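Local coordinates for protein colicin-B (Escherichia coli, PDB 1RH1) that kills Escherichia coli and closely related bacteria by forming channels that depolarise the cytoplasmic membrane and dissipate cellular energy, at residues G112-P117 / G186-T191; V213-V218 / L222-L227; E327-V332 / R349-N354. All coordinates share one frame; numbering follows the deposited sequence.

How the interactions relate
Interactions 1 and 2 belong to the N-terminal part of the chain and reach one mixed sheet through its neighbouring strands 189-201 and 213-216, with their centres about 31 Å apart. Interaction 3 lies in the pore-forming domain, its centre about 61 Å from that of interaction 2 and on the other side of the chain's centre. Interaction 1 is small and only partly buried: a loop leucine resting on the corner between two strands. Interaction 2 is largely buried and ties a beta hairpin together with backbone hydrogen bonds, apolar side chains filling in around them. Interaction 3, also buried, joins two antiparallel helices by aliphatic contact, with charged groups at its margin.

Interaction 1 of 3, residues G112-P117 / G186-T191; sequences GGLPEP and GGIPMT
With chi1 at -75°, Leu-114 swings CG to the side opposite its carbonyl carbon, and its extended second torsion sends CD1 outward to meet Ile-188. In Ile-188 chi1 is 62°, which sets CG1 between the backbone N and the carbonyl carbon and leaves the short branch, CG2, as the one that faces the leucine. Leu-114 CD1 and Ile-188 CG2 touch at 3.6 Å, methyl against methyl, the two side chains crossing at roughly a right angle. Leu-114 CD2 comes more loosely over the backbone, 4.0 Å from Gly-187 CA. Gly-187 has a positive phi of 108°, and at Gly-187 and Ile-188 the chain turns a corner between strand 179-186 of an antiparallel sheet and strand 189-201 of the mixed sheet. Leu-114 therefore joins the loop that follows helix 99-110 to the junction between two sheets. Its side chain also touches Ala-121, whose backbone is hydrogen-bonded to Gly-186. On the loop side, Gly-113 O is hydrogen-bonded to Tyr-254 OH, while Glu-116 OE2 forms a salt bridge with Lys-312 NZ of the long helix 291-340. Ile-188 also touches Asp-17, the first residue of the TonB box.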
loop_
_atom_site.group_PDB
_atom_site.type_symbol
_atom_site.label_atom_id
_atom_site.label_comp_id
_atom_site.label_asym_id
_atom_site.label_seq_id
_atom_site.Cartn_x
_atom_site.Cartn_y
_atom_site.Cartn_z
ATOM N N GLY A 112 -6.869 0.049 -19.488
ATOM C CA GLY A 112 -6.404 -1.329 -19.517
ATOM C C GLY A 112 -5.953 -1.835 -18.146
ATOM O O GLY A 112 -5.232 -2.830 -18.012
ATOM N N GLY A 113 -6.387 -1.145 -17.095
ATOM C CA GLY A 113 -6.053 -1.477 -15.723
ATOM C C GLY A 113 -4.732 -0.887 -15.297
ATOM O O GLY A 113 -3.864 -0.547 -16.106
ATOM N N LEU A 114 -4.613 -0.777 -13.976
ATOM C CA LEU A 114 -3.382 -0.314 -13.340
ATOM C C LEU A 114 -2.221 -1.304 -13.540
ATOM O O LEU A 114 -2.480 -2.510 -13.599
ATOM C CB LEU A 114 -3.609 -0.125 -11.833
ATOM C CG LEU A 114 -4.387 1.066 -11.321
ATOM C CD1 LEU A 114 -4.493 1.016 -9.819
ATOM C CD2 LEU A 114 -3.665 2.325 -11.712
ATOM N N PRO A 115 -0.939 -0.897 -13.646
ATOM C CA PRO A 115 0.223 -1.790 -13.581
ATOM C C PRO A 115 0.224 -2.687 -12.331
ATOM O O PRO A 115 0.377 -3.920 -12.362
ATOM C CB PRO A 115 1.345 -0.815 -13.650
ATOM C CG PRO A 115 0.802 0.297 -14.487
ATOM C CD PRO A 115 -0.515 0.483 -13.806
ATOM N N GLU A 116 -0.004 -2.006 -11.207
ATOM C CA GLU A 116 -0.123 -2.688 -9.945
ATOM C C GLU A 116 -1.329 -2.106 -9.219
ATOM O O GLU A 116 -1.372 -0.933 -8.822
ATOM C CB GLU A 116 1.116 -2.477 -9.131
ATOM C CG GLU A 116 1.267 -3.473 -8.009
ATOM C CD GLU A 116 1.540 -4.915 -8.432
ATOM O OE1 GLU A 116 2.152 -5.176 -9.483
ATOM O OE2 GLU A 116 1.142 -5.795 -7.668
ATOM N N PRO A 117 -2.355 -2.934 -9.048
ATOM C CA PRO A 117 -3.554 -2.616 -8.312
ATOM C C PRO A 117 -3.293 -2.185 -6.887
ATOM O O PRO A 117 -2.557 -2.814 -6.127
ATOM C CB PRO A 117 -4.366 -3.874 -8.423
ATOM C CG PRO A 117 -3.315 -4.952 -8.481
ATOM C CD PRO A 117 -2.398 -4.319 -9.504
ATOM N N GLY A 186 -1.557 8.955 -11.319
ATOM C CA GLY A 186 -3.002 8.918 -11.237
ATOM C C GLY A 186 -3.492 7.495 -11.124
ATOM O O GLY A 186 -2.689 6.580 -10.981
ATOM N N GLY A 187 -4.806 7.297 -11.145
ATOM C CA GLY A 187 -5.329 5.944 -11.176
ATOM C C GLY A 187 -5.974 5.431 -9.908
ATOM O O GLY A 187 -6.925 4.664 -10.009
ATOM N N ILE A 188 -5.428 5.730 -8.725
ATOM C CA ILE A 188 -6.074 5.385 -7.462
ATOM C C ILE A 188 -6.570 6.680 -6.810
ATOM O O ILE A 188 -6.278 7.803 -7.242
ATOM C CB ILE A 188 -5.113 4.646 -6.461
ATOM C CG1 ILE A 188 -3.908 5.467 -6.026
ATOM C CG2 ILE A 188 -4.673 3.370 -7.149
ATOM C CD1 ILE A 188 -2.953 4.717 -5.083
ATOM N N PRO A 189 -7.405 6.583 -5.789
ATOM C CA PRO A 189 -7.791 7.707 -4.966
ATOM C C PRO A 189 -6.652 8.442 -4.261
ATOM O O PRO A 189 -6.161 8.050 -3.202
ATOM C CB PRO A 189 -8.818 7.057 -4.061
ATOM C CG PRO A 189 -9.577 6.200 -5.014
ATOM C CD PRO A 189 -8.378 5.511 -5.616
ATOM N N MET A 190 -6.195 9.528 -4.850
ATOM C CA MET A 190 -5.130 10.280 -4.219
ATOM C C MET A 190 -5.713 11.519 -3.582
ATOM O O MET A 190 -6.853 11.905 -3.852
ATOM C CB MET A 190 -4.074 10.657 -5.268
ATOM C CG MET A 190 -3.427 9.434 -5.900
ATOM S SD MET A 190 -2.220 9.790 -7.173
ATOM C CE MET A 190 -3.371 10.503 -8.285
ATOM N N THR A 191 -4.883 12.141 -2.739
ATOM C CA THR A 191 -5.237 13.357 -2.023
ATOM C C THR A 191 -4.088 14.365 -1.985
ATOM O O THR A 191 -2.944 13.945 -2.099
ATOM C CB THR A 191 -5.699 12.844 -0.652
ATOM O OG1 THR A 191 -6.916 13.542 -0.515
ATOM C CG2 THR A 191 -4.824 13.078 0.550
#

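Interaction 2 of 3, residues V213-V218 / L222-L227; sequences VYSAPV and LPDLVL
Tyr-214 and Leu-227 form a hydrogen-bonded antiparallel pair, Tyr-214 N to Leu-227 O at 3.1 Å and Leu-227 N to Tyr-214 O at 2.7 Å, both nearly straight. Ala-216 and Leu-225 repeat the pattern toward the turn: Ala-216 N reaches Leu-225 O at 2.8 Å and, more bent, Leu-225 N reaches Ala-216 O at 2.9 Å. Between them Ser-215 and Val-226 form a non-hydrogen-bonded pair, where Ser-215 CA makes a CH...O contact to Leu-225 O at 3.2 Å. Ala-216 O is gripped twice: Val-218 N, from the other face of its carbonyl plane, closes an inverse gamma turn centred on Pro-217. On the face of Ala-216 and Leu-227, Ala-216 CB meets Leu-227 CD1 at 3.8 Å; Val-218 holds CG1 anti to its backbone N (chi1 180°), which leaves CG2 to meet Leu-225 CD2. On the opposite face, Val-213 CG1 meets Val-226 CG1 at a slant and 3.9 Å. Asp-224 lies loosely alongside the Pro-217 ring, its OD1 4.0 Å from Pro-217 CD. This beta hairpin sits inside the mixed sheet between antiparallel strand 189-201, bonded at Ser-215, and parallel strand 87-90, bonded at Val-226; strand 281-286 packs against Val-218 and Leu-225.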
loop_
_atom_site.group_PDB
_atom_site.type_symbol
_atom_site.label_atom_id
_atom_site.label_comp_id
_atom_site.label_asym_id
_atom_site.label_seq_id
_atom_site.Cartn_x
_atom_site.Cartn_y
_atom_site.Cartn_z
ATOM N N VAL A 213 0.623 40.251 -4.601
ATOM C CA VAL A 213 1.780 39.467 -4.216
ATOM C C VAL A 213 1.308 38.825 -2.920
ATOM O O VAL A 213 0.822 39.496 -1.996
ATOM C CB VAL A 213 3.015 40.409 -3.995
ATOM C CG1 VAL A 213 4.074 39.807 -3.093
ATOM C CG2 VAL A 213 3.725 40.603 -5.306
ATOM N N TYR A 214 1.442 37.494 -2.893
ATOM C CA TYR A 214 1.014 36.648 -1.784
ATOM C C TYR A 214 2.122 35.663 -1.477
ATOM O O TYR A 214 2.916 35.405 -2.377
ATOM C CB TYR A 214 -0.252 35.858 -2.164
ATOM C CG TYR A 214 -1.402 36.741 -2.621
ATOM C CD1 TYR A 214 -1.532 37.065 -3.972
ATOM C CD2 TYR A 214 -2.274 37.294 -1.688
ATOM C CE1 TYR A 214 -2.524 37.953 -4.387
ATOM C CE2 TYR A 214 -3.271 38.181 -2.103
ATOM C CZ TYR A 214 -3.384 38.505 -3.449
ATOM O OH TYR A 214 -4.345 39.404 -3.866
ATOM N N SER A 215 2.234 35.099 -0.266
ATOM C CA SER A 215 3.243 34.082 0.029
ATOM C C SER A 215 2.593 32.777 0.469
ATOM O O SER A 215 1.643 32.788 1.254
ATOM C CB SER A 215 4.208 34.510 1.148
ATOM O OG SER A 215 3.636 34.556 2.452
ATOM N N ALA A 216 3.113 31.637 0.003
ATOM C CA ALA A 216 2.539 30.347 0.345
ATOM C C ALA A 216 3.567 29.314 0.730
ATOM O O ALA A 216 4.636 29.285 0.118
ATOM C CB ALA A 216 1.796 29.772 -0.804
ATOM N N PRO A 217 3.303 28.447 1.719
ATOM C CA PRO A 217 4.172 27.340 2.073
ATOM C C PRO A 217 4.177 26.132 1.133
ATOM O O PRO A 217 3.628 25.055 1.408
ATOM C CB PRO A 217 3.742 27.022 3.476
ATOM C CG PRO A 217 2.266 27.282 3.433
ATOM C CD PRO A 217 2.218 28.588 2.682
ATOM N N VAL A 218 4.806 26.366 -0.026
ATOM C CA VAL A 218 5.095 25.314 -0.982
ATOM C C VAL A 218 6.171 24.463 -0.324
ATOM O O VAL A 218 6.138 23.233 -0.419
ATOM C CB VAL A 218 5.606 25.907 -2.261
ATOM C CG1 VAL A 218 5.915 24.815 -3.253
ATOM C CG2 VAL A 218 4.551 26.862 -2.784
ATOM N N LEU A 222 11.995 24.798 3.654
ATOM C CA LEU A 222 12.430 26.044 3.043
ATOM C C LEU A 222 11.461 27.187 3.318
ATOM O O LEU A 222 10.314 26.928 3.705
ATOM C CB LEU A 222 12.584 25.784 1.559
ATOM C CG LEU A 222 13.568 24.660 1.263
ATOM C CD1 LEU A 222 13.791 24.631 -0.212
ATOM C CD2 LEU A 222 14.907 24.868 1.938
ATOM N N PRO A 223 11.833 28.467 3.203
ATOM C CA PRO A 223 10.909 29.560 3.408
ATOM C C PRO A 223 9.792 29.615 2.352
ATOM O O PRO A 223 9.888 29.068 1.237
ATOM C CB PRO A 223 11.832 30.750 3.444
ATOM C CG PRO A 223 12.925 30.382 2.478
ATOM C CD PRO A 223 13.168 28.952 2.882
ATOM N N ASP A 224 8.704 30.278 2.771
ATOM C CA ASP A 224 7.508 30.444 1.969
ATOM C C ASP A 224 7.800 31.064 0.603
ATOM O O ASP A 224 8.613 31.988 0.479
ATOM C CB ASP A 224 6.535 31.297 2.777
ATOM C CG ASP A 224 5.902 30.668 4.036
ATOM O OD1 ASP A 224 4.798 31.076 4.400
ATOM O OD2 ASP A 224 6.485 29.791 4.677
ATOM N N LEU A 225 7.208 30.490 -0.459
ATOM C CA LEU A 225 7.421 31.001 -1.807
ATOM C C LEU A 225 6.554 32.231 -2.015
ATOM O O LEU A 225 5.431 32.296 -1.512
ATOM C CB LEU A 225 7.078 29.909 -2.800
ATOM C CG LEU A 225 7.193 30.204 -4.276
ATOM C CD1 LEU A 225 8.592 30.593 -4.685
ATOM C CD2 LEU A 225 6.790 28.948 -4.993
ATOM N N VAL A 226 7.089 33.259 -2.671
ATOM C CA VAL A 226 6.313 34.456 -2.917
ATOM C C VAL A 226 5.754 34.272 -4.302
ATOM O O VAL A 226 6.499 33.968 -5.234
ATOM C CB VAL A 226 7.223 35.699 -2.827
ATOM C CG1 VAL A 226 6.617 36.901 -3.514
ATOM C CG2 VAL A 226 7.346 36.114 -1.385
ATOM N N LEU A 227 4.437 34.438 -4.436
ATOM C CA LEU A 227 3.781 34.310 -5.733
ATOM C C LEU A 227 3.256 35.662 -6.194
ATOM O O LEU A 227 2.433 36.298 -5.546
ATOM C CB LEU A 227 2.653 33.300 -5.600
ATOM C CG LEU A 227 3.097 31.916 -5.177
ATOM C CD1 LEU A 227 2.055 31.256 -4.310
ATOM C CD2 LEU A 227 3.433 31.140 -6.426
#

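Interaction 3 of 3, residues E327-V332 / R349-N354; sequences EVIISV and REIAEN
Ile-330 reaches across to Ala-352, linking helix 291-340 to helix 342-357, which follows it closely in the chain; the segments 327-332 and 349-354 run antiparallel, at 175°. The axes of the two segments come within 8.5 Å, a close approach to which the small Ala-352 side chain probably contributes. Ile-330 CB is still 4.9 Å from Ala-352 CB, because its bond from the main chain does not aim at the partner helix. A chi1 of -80° then turns CG1 inward, and Ile-330 CG1 meets Ala-352 CB at 3.6 Å. The next torsion is extended, 168°, carrying the chain along the methyl so that Ile-330 CD1 also touches Ala-352 CB, at 3.7 Å. The other branch, CG2, stays farther back from this methyl. The preceding residue, Ile-329, points toward the partner helix. Its CG2 lies 3.8 Å from Ala-352 N and 3.9 Å from Ile-351 CG2, the two isoleucine side chains crossing at about a right angle. Ala-352 CB thus meets two consecutive isoleucines of helix 291-340. Behind them the contact merges with the core of the pore-forming domain, a helical bundle: Ile-329 touches Ser-465 and Ile-493, and Ile-351 touches Ile-493 and Phe-501. Helices 457-472 and 479-495, which lie within the predicted transmembrane segments, are the central hydrophobic pair of this bundle. At the margin, Arg-349 curls back to form a salt bridge with Asp-334 of the long helix, a polar link bordering the aliphatic patch. Between the segments themselves, contact is made by methyl and methylene groups and lacks directional bonds, which is consistent with helices that might part when a channel-forming domain rearranges at the membrane.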
loop_
_atom_site.group_PDB
_atom_site.type_symbol
_atom_site.label_atom_id
_atom_site.label_comp_id
_atom_site.label_asym_id
_atom_site.label_seq_id
_atom_site.Cartn_x
_atom_site.Cartn_y
_atom_site.Cartn_z
ATOM N N GLU A 327 -14.931 -23.371 3.040
ATOM C CA GLU A 327 -15.849 -24.079 2.173
ATOM C C GLU A 327 -15.823 -25.569 2.464
ATOM O O GLU A 327 -16.885 -26.174 2.589
ATOM C CB GLU A 327 -15.414 -23.732 0.779
ATOM C CG GLU A 327 -16.178 -24.196 -0.442
ATOM C CD GLU A 327 -15.410 -23.838 -1.725
ATOM O OE1 GLU A 327 -14.885 -24.745 -2.386
ATOM O OE2 GLU A 327 -15.319 -22.648 -2.056
ATOM N N VAL A 328 -14.648 -26.172 2.657
ATOM C CA VAL A 328 -14.530 -27.596 2.960
ATOM C C VAL A 328 -15.086 -27.917 4.337
ATOM O O VAL A 328 -15.744 -28.933 4.536
ATOM C CB VAL A 328 -13.053 -28.006 2.873
ATOM C CG1 VAL A 328 -12.868 -29.446 3.286
ATOM C CG2 VAL A 328 -12.578 -27.836 1.442
ATOM N N ILE A 329 -14.833 -27.046 5.310
ATOM C CA ILE A 329 -15.361 -27.219 6.656
ATOM C C ILE A 329 -16.873 -27.102 6.611
ATOM O O ILE A 329 -17.545 -27.711 7.432
ATOM C CB ILE A 329 -14.744 -26.144 7.596
ATOM C CG1 ILE A 329 -13.261 -26.390 7.703
ATOM C CG2 ILE A 329 -15.355 -26.179 8.983
ATOM C CD1 ILE A 329 -12.841 -27.826 8.055
ATOM N N ILE A 330 -17.447 -26.354 5.665
ATOM C CA ILE A 330 -18.887 -26.271 5.593
ATOM C C ILE A 330 -19.500 -27.447 4.905
ATOM O O ILE A 330 -20.592 -27.852 5.312
ATOM C CB ILE A 330 -19.277 -24.986 4.907
ATOM C CG1 ILE A 330 -19.142 -23.949 6.013
ATOM C CG2 ILE A 330 -20.695 -24.982 4.292
ATOM C CD1 ILE A 330 -19.213 -22.513 5.476
ATOM N N SER A 331 -18.802 -27.979 3.894
ATOM C CA SER A 331 -19.251 -29.188 3.239
ATOM C C SER A 331 -19.285 -30.314 4.278
ATOM O O SER A 331 -20.306 -30.975 4.377
ATOM C CB SER A 331 -18.302 -29.510 2.097
ATOM O OG SER A 331 -17.349 -30.538 2.402
ATOM N N VAL A 332 -18.237 -30.513 5.102
ATOM C CA VAL A 332 -18.172 -31.507 6.174
ATOM C C VAL A 332 -19.388 -31.354 7.066
ATOM O O VAL A 332 -20.066 -32.303 7.431
ATOM C CB VAL A 332 -16.847 -31.289 6.972
ATOM C CG1 VAL A 332 -16.858 -31.925 8.367
ATOM C CG2 VAL A 332 -15.730 -31.900 6.144
ATOM N N ARG A 349 -20.580 -23.907 10.649
ATOM C CA ARG A 349 -20.649 -22.515 10.188
ATOM C C ARG A 349 -19.657 -21.725 11.029
ATOM O O ARG A 349 -18.769 -21.108 10.455
ATOM C CB ARG A 349 -22.001 -21.807 10.400
ATOM C CG ARG A 349 -23.322 -22.415 9.945
ATOM C CD ARG A 349 -23.486 -22.649 8.449
ATOM N NE ARG A 349 -23.526 -24.080 8.118
ATOM C CZ ARG A 349 -24.594 -24.734 7.615
ATOM N NH1 ARG A 349 -25.761 -24.126 7.359
ATOM N NH2 ARG A 349 -24.480 -26.036 7.340
ATOM N N GLU A 350 -19.760 -21.841 12.369
ATOM C CA GLU A 350 -18.829 -21.223 13.316
ATOM C C GLU A 350 -17.357 -21.569 13.096
ATOM O O GLU A 350 -16.542 -20.649 13.060
ATOM C CB GLU A 350 -19.154 -21.616 14.750
ATOM C CG GLU A 350 -20.361 -20.983 15.397
ATOM C CD GLU A 350 -20.114 -19.555 15.855
ATOM O OE1 GLU A 350 -20.472 -18.618 15.132
ATOM O OE2 GLU A 350 -19.559 -19.385 16.944
ATOM N N ILE A 351 -16.949 -22.839 12.920
ATOM C CA ILE A 351 -15.542 -23.140 12.719
ATOM C C ILE A 351 -15.103 -22.538 11.402
ATOM O O ILE A 351 -14.096 -21.836 11.370
ATOM C CB ILE A 351 -15.297 -24.652 12.730
ATOM C CG1 ILE A 351 -15.620 -25.194 14.109
ATOM C CG2 ILE A 351 -13.854 -24.951 12.420
ATOM C CD1 ILE A 351 -15.162 -26.634 14.423
ATOM N N ALA A 352 -15.878 -22.713 10.336
ATOM C CA ALA A 352 -15.547 -22.083 9.080
ATOM C C ALA A 352 -15.530 -20.566 9.182
ATOM O O ALA A 352 -14.652 -19.961 8.585
ATOM C CB ALA A 352 -16.541 -22.473 8.047
ATOM N N GLU A 353 -16.428 -19.916 9.944
ATOM C CA GLU A 353 -16.432 -18.456 10.129
ATOM C C GLU A 353 -15.117 -18.045 10.778
ATOM O O GLU A 353 -14.392 -17.183 10.275
ATOM C CB GLU A 353 -17.588 -18.002 11.033
ATOM C CG GLU A 353 -18.967 -17.913 10.346
ATOM C CD GLU A 353 -20.233 -17.832 11.236
ATOM O OE1 GLU A 353 -20.191 -17.254 12.337
ATOM O OE2 GLU A 353 -21.279 -18.355 10.812
ATOM N N ASN A 354 -14.758 -18.735 11.863
ATOM C CA ASN A 354 -13.509 -18.498 12.552
ATOM C C ASN A 354 -12.249 -18.697 11.727
ATOM O O ASN A 354 -11.257 -17.990 11.917
ATOM C CB ASN A 354 -13.457 -19.393 13.753
ATOM C CG ASN A 354 -14.026 -18.693 14.960
ATOM O OD1 ASN A 354 -15.220 -18.408 15.047
ATOM N ND2 ASN A 354 -13.131 -18.396 15.903
#